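Local coordinates for GH127 beta-L-arabinofuranoside (Geobacillus stearothermophilus, PDB 4QK0), which probably hydrolyses beta-L-arabinofuranosidic linkages to release L-arabinose, acting as a family 127 glycoside hydrolase, at residues Y118-Y123 with D137-L141; W132-R136 with E231-E237; M532-K538 with V550-P556; V593-T597 with F625-Y631. All coordinates share one frame; numbering follows the deposited sequence. Where two conformers were deposited one is given.

Contact 1: Y118-Y123 with D137-L141; sequences YLNTYY and DNHEL
Glu-140 sets CG beside its backbone N (chi1 -79°) and then runs extended, which brings its carboxylate up to both Tyr-118 and Tyr-123. Tyr-118 sets its ring opposite its own N (chi1 -169°) and brings OH to the acid. Tyr-118 OH donates to Glu-140 OE1 at 2.6 Å. The bond uses the anti lone pair of OE1, on the side away from OE2. OE1 lies near the plane of the Tyr-118 ring, while the carboxylate stands almost perpendicular to that ring. OE1 also accepts from Trp-132 N, so two donors hold it. Tyr-123 crosses the same side chain, with CE2 3.5 Å from Glu-140 CD. Its OH takes a nearly straight bond from Asn-138 ND2, 2.8 Å long, and lies in the plane of the Asn-138 amide. Water 3 bridges Tyr-123 OH and Glu-140 OE2.

Asn-120 links the segments through water. Its ND2 gives to water 1 at 3.0 Å and to water 2 at 2.9 Å. Water 1 also lies by Glu-140 O, and water 2 sits 2.7 Å from Asn-138 O. Asn-120 OD1 is used at home, accepting from Tyr-123 N at 2.9 Å. This is a capping bond for the short helix 122-126. His-139 is the N-cap of helix 140-158. The contact thus ties two helix starts together within the catalytic domain, whose clan is characterised by the (alpha/alpha)6 barrel.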
# COMPACT_ATOMS: atom_id res chain seq x y z
N TYR A 118 -4.65 -28.83 -33.40
CA TYR A 118 -4.82 -28.40 -32.00
C TYR A 118 -3.98 -29.21 -31.02
O TYR A 118 -4.00 -30.44 -31.04
CB TYR A 118 -6.28 -28.50 -31.63
CG TYR A 118 -6.64 -27.84 -30.34
CD1 TYR A 118 -6.74 -26.45 -30.25
CD2 TYR A 118 -7.02 -28.60 -29.23
CE1 TYR A 118 -7.13 -25.82 -29.06
CE2 TYR A 118 -7.41 -28.00 -28.04
CZ TYR A 118 -7.45 -26.60 -27.95
OH TYR A 118 -7.80 -25.98 -26.78
N LEU A 119 -3.23 -28.49 -30.18
CA LEU A 119 -2.39 -29.09 -29.15
C LEU A 119 -2.60 -28.35 -27.80
O LEU A 119 -2.04 -27.23 -27.55
CB LEU A 119 -0.94 -28.93 -29.52
CG LEU A 119 0.09 -29.98 -29.09
CD1 LEU A 119 1.43 -29.33 -28.92
CD2 LEU A 119 -0.26 -30.78 -27.87
N ASN A 120 -3.41 -28.95 -26.95
CA ASN A 120 -3.73 -28.32 -25.65
C ASN A 120 -4.23 -29.38 -24.71
O ASN A 120 -5.28 -29.99 -24.98
CB ASN A 120 -4.77 -27.22 -25.83
CG ASN A 120 -5.04 -26.46 -24.54
OD1 ASN A 120 -5.71 -26.96 -23.64
ND2 ASN A 120 -4.53 -25.25 -24.46
N THR A 121 -3.49 -29.62 -23.64
CA THR A 121 -3.84 -30.72 -22.74
C THR A 121 -5.13 -30.48 -21.98
O THR A 121 -5.98 -31.37 -21.90
CB THR A 121 -2.72 -31.05 -21.77
OG1 THR A 121 -2.42 -29.90 -20.98
CG2 THR A 121 -1.49 -31.49 -22.53
N TYR A 122 -5.35 -29.25 -21.52
CA TYR A 122 -6.53 -28.95 -20.75
C TYR A 122 -7.81 -29.20 -21.51
O TYR A 122 -8.76 -29.80 -20.99
CB TYR A 122 -6.46 -27.50 -20.31
CG TYR A 122 -7.65 -27.03 -19.49
CD1 TYR A 122 -8.75 -26.49 -20.11
CD2 TYR A 122 -7.65 -27.11 -18.09
CE1 TYR A 122 -9.85 -26.06 -19.37
CE2 TYR A 122 -8.74 -26.67 -17.33
CZ TYR A 122 -9.83 -26.15 -17.99
OH TYR A 122 -10.94 -25.76 -17.30
N TYR A 123 -7.86 -28.74 -22.76
CA TYR A 123 -9.05 -28.97 -23.62
C TYR A 123 -9.06 -30.30 -24.37
O TYR A 123 -9.93 -30.54 -25.15
CB TYR A 123 -9.19 -27.84 -24.61
CG TYR A 123 -9.74 -26.60 -23.97
CD1 TYR A 123 -11.05 -26.54 -23.54
CD2 TYR A 123 -8.92 -25.50 -23.74
CE1 TYR A 123 -11.56 -25.39 -22.96
CE2 TYR A 123 -9.40 -24.36 -23.18
CZ TYR A 123 -10.70 -24.32 -22.76
OH TYR A 123 -11.17 -23.15 -22.22
N ASP A 137 -9.55 -15.87 -20.53
CA ASP A 137 -8.88 -16.43 -19.36
C ASP A 137 -8.03 -17.65 -19.60
O ASP A 137 -7.07 -17.84 -18.87
CB ASP A 137 -9.92 -16.87 -18.30
CG ASP A 137 -10.83 -15.72 -17.85
OD1 ASP A 137 -10.40 -14.54 -17.90
OD2 ASP A 137 -11.96 -16.02 -17.46
N ASN A 138 -8.37 -18.51 -20.57
CA ASN A 138 -7.72 -19.83 -20.57
C ASN A 138 -6.46 -20.03 -21.45
O ASN A 138 -5.98 -21.15 -21.56
CB ASN A 138 -8.73 -20.89 -20.80
CG ASN A 138 -9.72 -20.99 -19.65
OD1 ASN A 138 -9.57 -20.35 -18.63
ND2 ASN A 138 -10.72 -21.80 -19.82
N HIS A 139 -5.87 -18.95 -21.97
CA HIS A 139 -4.46 -18.95 -22.43
C HIS A 139 -4.10 -19.92 -23.58
O HIS A 139 -2.95 -20.25 -23.77
CB HIS A 139 -3.55 -19.26 -21.26
CG HIS A 139 -3.41 -18.15 -20.27
ND1 HIS A 139 -4.47 -17.69 -19.52
CD2 HIS A 139 -2.32 -17.49 -19.83
CE1 HIS A 139 -4.04 -16.78 -18.66
NE2 HIS A 139 -2.74 -16.61 -18.86
N GLU A 140 -5.09 -20.37 -24.33
CA GLU A 140 -4.89 -21.30 -25.43
C GLU A 140 -3.87 -20.77 -26.42
O GLU A 140 -2.88 -21.46 -26.76
CB GLU A 140 -6.21 -21.59 -26.15
CG GLU A 140 -7.10 -22.59 -25.45
CD GLU A 140 -8.53 -22.59 -26.04
OE1 GLU A 140 -8.94 -23.63 -26.65
OE2 GLU A 140 -9.22 -21.56 -25.87
N LEU A 141 -4.09 -19.53 -26.89
CA LEU A 141 -3.17 -18.92 -27.86
C LEU A 141 -1.82 -18.59 -27.22
O LEU A 141 -0.77 -18.69 -27.85
CB LEU A 141 -3.78 -17.68 -28.51
CG LEU A 141 -5.04 -17.98 -29.27
CD1 LEU A 141 -5.59 -16.69 -29.85
CD2 LEU A 141 -4.83 -19.00 -30.39
O HOH W 1 -2.96 -24.17 -26.77
O HOH W 2 -4.73 -23.44 -22.16
O HOH W 3 -11.18 -21.51 -24.42

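Contact 2: W132-R136 with E231-E237; sequences WMNLR and EKEARGE
Glu-231 reaches from helix 227-234 to the loop backbone at Leu-135 and Arg-136. Its CG stands between the backbone N and the carbonyl carbon (chi1 57°), and the chain beyond is extended. The carboxylate therefore meets two successive N-H groups. Leu-135 N gives to Glu-231 OE2 at 2.9 Å, on the syn lone pair. Arg-136 N gives to Glu-231 OE1 at 3.0 Å, also on the syn side but tilted out of the plane. OE1 has a second donor, Arg-235 NH1 at 3.1 Å, which comes from the opposite face of the carboxylate.

Arg-235 bends at chi3 (-65°), which turns its guanidinium toward the loop. NH1 also gives to Met-133 O at 2.9 Å, within the guanidinium plane. The amide of Asn-134 stacks over one face of this group, the planes only 6° apart. Asn-134 OD1 meanwhile accepts from Asp-137 N.

Arg-136 also bends at chi3. It grips Glu-237 end-on, NH1 and NH2 both giving to OE2 at 3.1 Å. Arg-235 holds the other oxygen side-on, with NE and NH2 giving to OE1. A Schellman motif at Gly-236 closes the helix just before Glu-237. Arg-235 NH2 lies over one face of the Arg-136 guanidinium, 3.6 Å from Arg-136 NH2. The two glutamates probably offset the closeness of the two arginines. The chemistry is that of a salt-bridge network, in which Glu-231 also clamps the loop backbone to the helix end.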
# COMPACT_ATOMS: atom_id res chain seq x y z
N TRP A 132 -11.70 -22.94 -27.41
CA TRP A 132 -11.99 -21.61 -27.93
C TRP A 132 -13.23 -20.91 -27.36
O TRP A 132 -13.75 -20.01 -27.98
CB TRP A 132 -12.16 -21.68 -29.46
CG TRP A 132 -11.07 -22.42 -30.27
CD1 TRP A 132 -11.29 -23.33 -31.27
CD2 TRP A 132 -9.65 -22.23 -30.19
NE1 TRP A 132 -10.07 -23.73 -31.83
CE2 TRP A 132 -9.06 -23.06 -31.18
CE3 TRP A 132 -8.81 -21.46 -29.38
CZ2 TRP A 132 -7.67 -23.12 -31.38
CZ3 TRP A 132 -7.43 -21.52 -29.57
CH2 TRP A 132 -6.87 -22.36 -30.56
N MSE A 133 -13.69 -21.29 -26.19
CA MSE A 133 -14.86 -20.64 -25.60
C MSE A 133 -14.49 -19.64 -24.50
O MSE A 133 -15.32 -18.89 -24.03
CB MSE A 133 -15.85 -21.69 -25.06
CG MSE A 133 -16.42 -22.60 -26.17
SE MSE A 133 -17.54 -21.67 -27.51
CE MSE A 133 -16.53 -21.81 -29.18
N ASN A 134 -13.22 -19.63 -24.07
CA ASN A 134 -12.75 -18.68 -23.07
C ASN A 134 -11.31 -18.25 -23.32
O ASN A 134 -10.37 -18.59 -22.60
CB ASN A 134 -12.91 -19.19 -21.63
CG ASN A 134 -12.75 -18.06 -20.61
OD1 ASN A 134 -12.22 -16.99 -20.91
ND2 ASN A 134 -13.23 -18.31 -19.40
N LEU A 135 -11.19 -17.43 -24.35
CA LEU A 135 -9.91 -16.81 -24.72
C LEU A 135 -9.50 -15.76 -23.73
O LEU A 135 -8.31 -15.47 -23.60
CB LEU A 135 -10.03 -16.18 -26.13
CG LEU A 135 -9.84 -17.11 -27.36
CD1 LEU A 135 -8.42 -17.60 -27.41
CD2 LEU A 135 -10.79 -18.30 -27.33
N ARG A 136 -10.46 -15.14 -23.07
CA ARG A 136 -10.15 -14.08 -22.09
C ARG A 136 -9.26 -14.64 -20.97
O ARG A 136 -8.32 -14.00 -20.57
CB ARG A 136 -11.42 -13.51 -21.47
CG ARG A 136 -11.15 -12.25 -20.66
CD ARG A 136 -12.35 -11.86 -19.81
NE ARG A 136 -12.63 -12.89 -18.84
CZ ARG A 136 -13.77 -13.02 -18.18
NH1 ARG A 136 -14.76 -12.17 -18.39
NH2 ARG A 136 -13.94 -14.05 -17.32
N GLU A 231 -18.03 -13.58 -25.99
CA GLU A 231 -17.81 -14.97 -25.50
C GLU A 231 -18.31 -15.17 -24.08
O GLU A 231 -18.80 -16.25 -23.73
CB GLU A 231 -16.34 -15.44 -25.65
CG GLU A 231 -15.29 -14.58 -24.98
CD GLU A 231 -14.00 -15.34 -24.68
OE1 GLU A 231 -13.41 -15.07 -23.61
OE2 GLU A 231 -13.56 -16.20 -25.50
N LYS A 232 -18.20 -14.12 -23.29
CA LYS A 232 -18.72 -14.11 -21.91
C LYS A 232 -20.22 -14.38 -21.89
O LYS A 232 -20.70 -15.25 -21.18
CB LYS A 232 -18.40 -12.75 -21.30
CG LYS A 232 -19.15 -12.36 -20.05
CD LYS A 232 -18.45 -11.23 -19.27
CE LYS A 232 -19.20 -9.92 -19.29
NZ LYS A 232 -19.02 -9.20 -17.99
N GLU A 233 -20.95 -13.60 -22.64
CA GLU A 233 -22.39 -13.79 -22.88
C GLU A 233 -22.72 -15.24 -23.29
O GLU A 233 -23.55 -15.89 -22.68
CB GLU A 233 -22.82 -12.77 -23.94
CG GLU A 233 -24.14 -13.01 -24.66
CD GLU A 233 -25.32 -12.39 -23.96
OE1 GLU A 233 -25.23 -12.19 -22.72
OE2 GLU A 233 -26.33 -12.13 -24.65
N ALA A 234 -22.03 -15.76 -24.31
CA ALA A 234 -22.21 -17.15 -24.76
C ALA A 234 -21.92 -18.21 -23.67
O ALA A 234 -22.48 -19.29 -23.74
CB ALA A 234 -21.35 -17.42 -25.99
N ARG A 235 -21.05 -17.91 -22.70
CA ARG A 235 -20.81 -18.83 -21.57
C ARG A 235 -21.91 -18.71 -20.51
O ARG A 235 -21.93 -19.49 -19.56
CB ARG A 235 -19.49 -18.53 -20.86
CG ARG A 235 -18.24 -18.89 -21.62
CD ARG A 235 -17.01 -18.89 -20.70
NE ARG A 235 -16.67 -17.57 -20.14
CZ ARG A 235 -15.96 -16.63 -20.75
NH1 ARG A 235 -15.50 -16.78 -22.00
NH2 ARG A 235 -15.71 -15.49 -20.12
N GLY A 236 -22.78 -17.72 -20.64
CA GLY A 236 -23.79 -17.44 -19.64
C GLY A 236 -23.26 -16.74 -18.38
O GLY A 236 -23.87 -16.78 -17.33
N GLU A 237 -22.12 -16.08 -18.51
CA GLU A 237 -21.47 -15.48 -17.37
C GLU A 237 -21.95 -14.03 -17.18
O GLU A 237 -22.08 -13.27 -18.13
CB GLU A 237 -19.95 -15.61 -17.54
CG GLU A 237 -19.09 -14.82 -16.56
CD GLU A 237 -17.63 -14.76 -17.00
OE1 GLU A 237 -17.12 -15.79 -17.52
OE2 GLU A 237 -17.00 -13.68 -16.82
O HOH W 4 -17.89 -18.53 -25.07

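Contact 3: M532-K538 with V550-P556; sequences MPVERIK and VALQRGP
Glu-535 and Gln-553 form a hydrogen-bonded pair in an antiparallel beta hairpin, strands 534-539 and 549-554, of the C-terminal domain. Glu-535 N to Gln-553 O is 2.8 Å, and Gln-553 N gives back to Glu-535 O. Ile-537 and Ala-551 repeat the pattern, with Ile-537 N to Ala-551 O at 2.7 Å.

Apolar contacts lie on both faces. On one, Ile-537 CG1 meets Gln-553 CB at 3.7 Å. On the other, Arg-536 and Leu-552 lie side by side. Val-550 puts CG2 opposite its backbone N, which brings it to 3.6 Å from Arg-536 CB. The guanidinium of Arg-536 goes on to Pro-576 O and Ala-579 O.

Polar and charged groups gather at the open end. The selenomethionine Met-532 lies across one face of the Arg-554 guanidinium, SE 3.8 Å from NH1. Arg-554 NH1 gives to Trp-465 O. Water 5 bridges Met-532 O and Arg-554 NE, and water 6 bridges Pro-533 O and Gly-555 N.

At the other end, Lys-538 pairs with a strand of the second subunit, so the sheet continues across the interface. Gln-553, extended beyond CG, reaches along its own strand end: NE2 gives to Gly-555 O at 3.0 Å, nearly straight and in the amide plane.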
# COMPACT_ATOMS: atom_id res chain seq x y z
N MSE A 532 33.43 5.57 -15.83
CA MSE A 532 32.42 5.06 -14.87
C MSE A 532 32.60 5.71 -13.49
O MSE A 532 32.95 5.03 -12.53
CB MSE A 532 32.55 3.52 -14.71
CG MSE A 532 32.04 2.78 -15.90
SE MSE A 532 31.86 0.92 -15.43
CE MSE A 532 31.12 0.29 -17.11
N PRO A 533 32.35 7.02 -13.37
CA PRO A 533 32.29 7.60 -12.05
C PRO A 533 31.07 7.15 -11.27
O PRO A 533 30.09 6.65 -11.86
CB PRO A 533 32.11 9.10 -12.34
CG PRO A 533 31.38 9.15 -13.64
CD PRO A 533 31.96 7.97 -14.42
N VAL A 534 31.09 7.30 -9.94
CA VAL A 534 29.88 7.00 -9.14
C VAL A 534 28.93 8.16 -9.36
O VAL A 534 29.30 9.25 -9.14
CB VAL A 534 30.17 6.89 -7.63
CG1 VAL A 534 28.86 6.74 -6.83
CG2 VAL A 534 31.04 5.68 -7.37
N GLU A 535 27.72 7.89 -9.79
CA GLU A 535 26.77 8.92 -10.00
C GLU A 535 25.64 8.87 -8.94
O GLU A 535 25.18 7.82 -8.55
CB GLU A 535 26.11 8.75 -11.36
CG GLU A 535 27.02 8.80 -12.57
CD GLU A 535 27.41 10.21 -13.03
OE1 GLU A 535 27.27 11.21 -12.26
OE2 GLU A 535 27.93 10.30 -14.18
N ARG A 536 25.17 10.06 -8.57
CA ARG A 536 23.99 10.24 -7.73
C ARG A 536 22.82 10.48 -8.67
O ARG A 536 22.76 11.52 -9.33
CB ARG A 536 24.17 11.48 -6.84
CG ARG A 536 25.03 11.28 -5.59
CD ARG A 536 25.09 12.61 -4.80
NE ARG A 536 25.67 12.53 -3.48
CZ ARG A 536 26.98 12.40 -3.23
NH1 ARG A 536 27.88 12.33 -4.23
NH2 ARG A 536 27.41 12.32 -1.98
N ILE A 537 21.89 9.55 -8.76
CA ILE A 537 20.79 9.70 -9.68
C ILE A 537 19.57 10.31 -8.97
O ILE A 537 19.19 9.85 -7.87
CB ILE A 537 20.41 8.33 -10.26
CG1 ILE A 537 21.65 7.65 -10.92
CG2 ILE A 537 19.30 8.48 -11.28
CD1 ILE A 537 22.31 8.46 -12.03
N LYS A 538 18.96 11.30 -9.60
CA LYS A 538 17.73 11.90 -9.14
C LYS A 538 16.55 11.58 -10.04
O LYS A 538 16.70 11.50 -11.25
CB LYS A 538 17.88 13.41 -9.10
CG LYS A 538 18.92 13.91 -8.13
CD LYS A 538 18.59 13.70 -6.65
CE LYS A 538 17.22 14.31 -6.28
NZ LYS A 538 16.80 14.13 -4.87
N VAL A 550 17.91 9.89 -3.36
CA VAL A 550 18.95 9.76 -4.36
C VAL A 550 19.32 8.29 -4.47
O VAL A 550 19.18 7.55 -3.49
CB VAL A 550 20.14 10.63 -3.98
CG1 VAL A 550 20.85 10.07 -2.77
CG2 VAL A 550 21.14 10.76 -5.10
N ALA A 551 19.70 7.86 -5.67
CA ALA A 551 20.11 6.48 -5.92
C ALA A 551 21.51 6.54 -6.40
O ALA A 551 21.93 7.46 -7.10
CB ALA A 551 19.23 5.80 -6.95
N LEU A 552 22.27 5.52 -6.05
CA LEU A 552 23.63 5.43 -6.59
C LEU A 552 23.70 4.49 -7.81
O LEU A 552 23.07 3.45 -7.85
CB LEU A 552 24.57 4.91 -5.53
CG LEU A 552 24.61 5.82 -4.31
CD1 LEU A 552 25.51 5.23 -3.28
CD2 LEU A 552 25.09 7.23 -4.64
N GLN A 553 24.46 4.92 -8.81
CA GLN A 553 24.66 4.15 -10.01
C GLN A 553 26.10 4.31 -10.51
O GLN A 553 26.67 5.40 -10.49
CB GLN A 553 23.68 4.58 -11.11
CG GLN A 553 23.76 3.69 -12.34
CD GLN A 553 22.70 3.95 -13.41
OE1 GLN A 553 21.59 4.36 -13.11
NE2 GLN A 553 23.03 3.59 -14.65
N ARG A 554 26.64 3.23 -11.03
CA ARG A 554 27.98 3.26 -11.68
C ARG A 554 27.98 2.44 -12.96
O ARG A 554 27.66 1.25 -12.93
CB ARG A 554 28.99 2.69 -10.70
CG ARG A 554 30.40 2.61 -11.23
CD ARG A 554 31.39 2.14 -10.17
NE ARG A 554 32.73 2.21 -10.76
CZ ARG A 554 33.28 1.27 -11.52
NH1 ARG A 554 32.66 0.14 -11.78
NH2 ARG A 554 34.46 1.46 -12.04
N GLY A 555 28.34 3.05 -14.09
CA GLY A 555 28.17 2.33 -15.36
C GLY A 555 26.69 2.05 -15.49
O GLY A 555 25.86 2.87 -15.09
N PRO A 556 26.33 0.86 -15.98
CA PRO A 556 24.91 0.44 -16.10
C PRO A 556 24.27 -0.11 -14.81
O PRO A 556 23.10 -0.49 -14.84
CB PRO A 556 24.99 -0.70 -17.13
CG PRO A 556 26.28 -1.37 -16.79
CD PRO A 556 27.22 -0.23 -16.41
O HOH W 5 34.37 4.19 -10.23
O HOH W 6 28.87 6.00 -14.23

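Contact 4: V593-T597 with F625-Y631; sequences VVVIT and FRAIPYY
Thr-597 and Arg-626 lie side by side, pointing the same way, on two antiparallel strands of the mixed sheet in the C-terminal domain. They form a non-hydrogen-bonded pair. Thr-597 CG2 rests 4.0 Å from Arg-626 CG. Arg-626 continues past Thr-597 and bends at chi3 (82°). Val-595 meets it at a slant, with CG2 4.2 Å from Arg-626 CD. The bend turns the guanidinium to Asp-565, which NH2 meets in a salt bridge.

The next pair, Ile-596 and Ala-627, is hydrogen-bonded and faces the other side of the sheet. Ile-596 N gives to Ala-627 O at 3.0 Å, and Ala-627 N to Ile-596 O at 2.8 Å. Their CB atoms are 4.3 Å apart. Tyr-559 of strand 557-562 packs on Ile-596.

The N-to-C directions of 593-597 and 625-629 differ by 149°. Toward the start of strand 593-603, between these two segments, side-chain contacts take over from backbone bonds. Pro-629 has no N-H to offer, and its CD lies 3.7 Å from Val-594 O. That oxygen accepts from Tyr-559 OH instead. Pro-629 CG also touches Val-593 CB at 4.2 Å.

Tyr-631, in the short 3-10 turn that follows, sets its ring between its backbone N and carbonyl carbon (chi1 73°). Its side chain and that of Val-593 slide past each other in opposite directions, and Tyr-631 OH comes 3.5 Å from Val-593 CG1.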
# COMPACT_ATOMS: atom_id res chain seq x y z
N VAL A 593 32.43 -8.22 -7.28
CA VAL A 593 31.67 -7.07 -7.63
C VAL A 593 32.40 -5.82 -7.25
O VAL A 593 33.20 -5.84 -6.33
CB VAL A 593 30.30 -7.05 -6.95
CG1 VAL A 593 29.49 -8.28 -7.34
CG2 VAL A 593 30.40 -6.96 -5.41
N VAL A 594 32.10 -4.72 -7.93
CA VAL A 594 32.54 -3.46 -7.46
C VAL A 594 31.56 -3.01 -6.33
O VAL A 594 30.33 -3.12 -6.45
CB VAL A 594 32.59 -2.42 -8.59
CG1 VAL A 594 32.86 -1.02 -8.03
CG2 VAL A 594 33.69 -2.74 -9.58
N VAL A 595 32.10 -2.45 -5.25
CA VAL A 595 31.26 -1.90 -4.18
C VAL A 595 31.50 -0.42 -4.14
O VAL A 595 32.53 0.06 -4.60
CB VAL A 595 31.57 -2.50 -2.80
CG1 VAL A 595 31.43 -3.99 -2.85
CG2 VAL A 595 32.97 -2.13 -2.35
N ILE A 596 30.54 0.32 -3.57
CA ILE A 596 30.67 1.78 -3.42
C ILE A 596 30.64 2.12 -1.94
O ILE A 596 29.83 1.58 -1.20
CB ILE A 596 29.54 2.50 -4.15
CG1 ILE A 596 29.72 2.31 -5.65
CG2 ILE A 596 29.48 3.97 -3.76
CD1 ILE A 596 28.55 2.80 -6.44
N THR A 597 31.56 2.99 -1.51
CA THR A 597 31.67 3.31 -0.10
C THR A 597 31.71 4.79 0.08
O THR A 597 32.11 5.51 -0.81
CB THR A 597 32.90 2.64 0.61
OG1 THR A 597 34.11 3.15 0.07
CG2 THR A 597 32.91 1.11 0.45
N PHE A 625 29.22 3.86 5.05
CA PHE A 625 28.27 2.93 4.39
C PHE A 625 28.90 2.19 3.27
O PHE A 625 29.84 2.67 2.65
CB PHE A 625 27.01 3.61 3.84
CG PHE A 625 27.24 4.36 2.57
CD1 PHE A 625 27.07 3.79 1.30
CD2 PHE A 625 27.60 5.68 2.65
CE1 PHE A 625 27.27 4.54 0.14
CE2 PHE A 625 27.81 6.42 1.51
CZ PHE A 625 27.63 5.86 0.26
N ARG A 626 28.26 1.11 2.91
CA ARG A 626 28.63 0.35 1.77
C ARG A 626 27.44 -0.06 0.94
O ARG A 626 26.43 -0.60 1.45
CB ARG A 626 29.40 -0.90 2.22
CG ARG A 626 29.99 -1.60 1.02
CD ARG A 626 31.16 -2.49 1.41
NE ARG A 626 30.62 -3.74 1.88
CZ ARG A 626 31.31 -4.87 1.94
NH1 ARG A 626 32.57 -4.90 1.52
NH2 ARG A 626 30.73 -5.96 2.42
N ALA A 627 27.59 0.12 -0.38
CA ALA A 627 26.54 -0.21 -1.30
C ALA A 627 27.04 -1.29 -2.24
O ALA A 627 28.19 -1.28 -2.63
CB ALA A 627 26.09 1.04 -2.06
N ILE A 628 26.13 -2.18 -2.62
CA ILE A 628 26.40 -3.24 -3.56
C ILE A 628 25.39 -3.19 -4.74
O ILE A 628 24.40 -2.47 -4.68
CB ILE A 628 26.29 -4.62 -2.89
CG1 ILE A 628 24.91 -4.81 -2.23
CG2 ILE A 628 27.38 -4.78 -1.83
CD1 ILE A 628 24.24 -6.08 -2.58
N PRO A 629 25.65 -3.97 -5.83
CA PRO A 629 24.76 -3.95 -6.95
C PRO A 629 23.41 -4.47 -6.60
O PRO A 629 23.29 -5.50 -5.91
CB PRO A 629 25.46 -4.92 -7.95
CG PRO A 629 26.89 -4.76 -7.68
CD PRO A 629 26.94 -4.63 -6.17
N TYR A 630 22.38 -3.82 -7.12
CA TYR A 630 21.01 -4.19 -6.85
C TYR A 630 20.75 -5.64 -7.14
O TYR A 630 20.16 -6.33 -6.30
CB TYR A 630 20.02 -3.31 -7.63
CG TYR A 630 18.60 -3.77 -7.47
CD1 TYR A 630 17.84 -3.41 -6.37
CD2 TYR A 630 17.98 -4.54 -8.45
CE1 TYR A 630 16.53 -3.86 -6.25
CE2 TYR A 630 16.67 -4.93 -8.33
CZ TYR A 630 15.96 -4.62 -7.21
OH TYR A 630 14.67 -5.05 -7.12
N TYR A 631 21.23 -6.12 -8.29
CA TYR A 631 20.93 -7.51 -8.69
C TYR A 631 21.42 -8.50 -7.67
O TYR A 631 20.84 -9.62 -7.55
CB TYR A 631 21.53 -7.89 -10.10
CG TYR A 631 23.01 -8.06 -10.12
CD1 TYR A 631 23.60 -9.22 -9.58
CD2 TYR A 631 23.84 -7.06 -10.58
CE1 TYR A 631 25.00 -9.37 -9.55
CE2 TYR A 631 25.22 -7.21 -10.56
CZ TYR A 631 25.80 -8.40 -10.03
OH TYR A 631 27.19 -8.54 -10.01

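In the fold
Contacts 1 and 2 belong to the catalytic domain, contacts 3 and 4 to the C-terminal domain. The centres of contacts 1 and 3 are about 46 Å apart, on opposite sides of the chain's centre. Contacts 1 and 2 share the loop before helix 140-158 and touch where Trp-132 and Leu-135 pack on Leu-141. Contact 1 is buried and relies on neutral side chains and bound waters, with one acid among them. Contact 2 is only partly buried and is strongly charged. Contacts 3 and 4 serve one sheet and meet where Leu-552 and Val-534 pack on Ile-596. Both use backbone ladders, but contact 4 is buried and mostly apolar, whereas contact 3 reaches water and the second subunit.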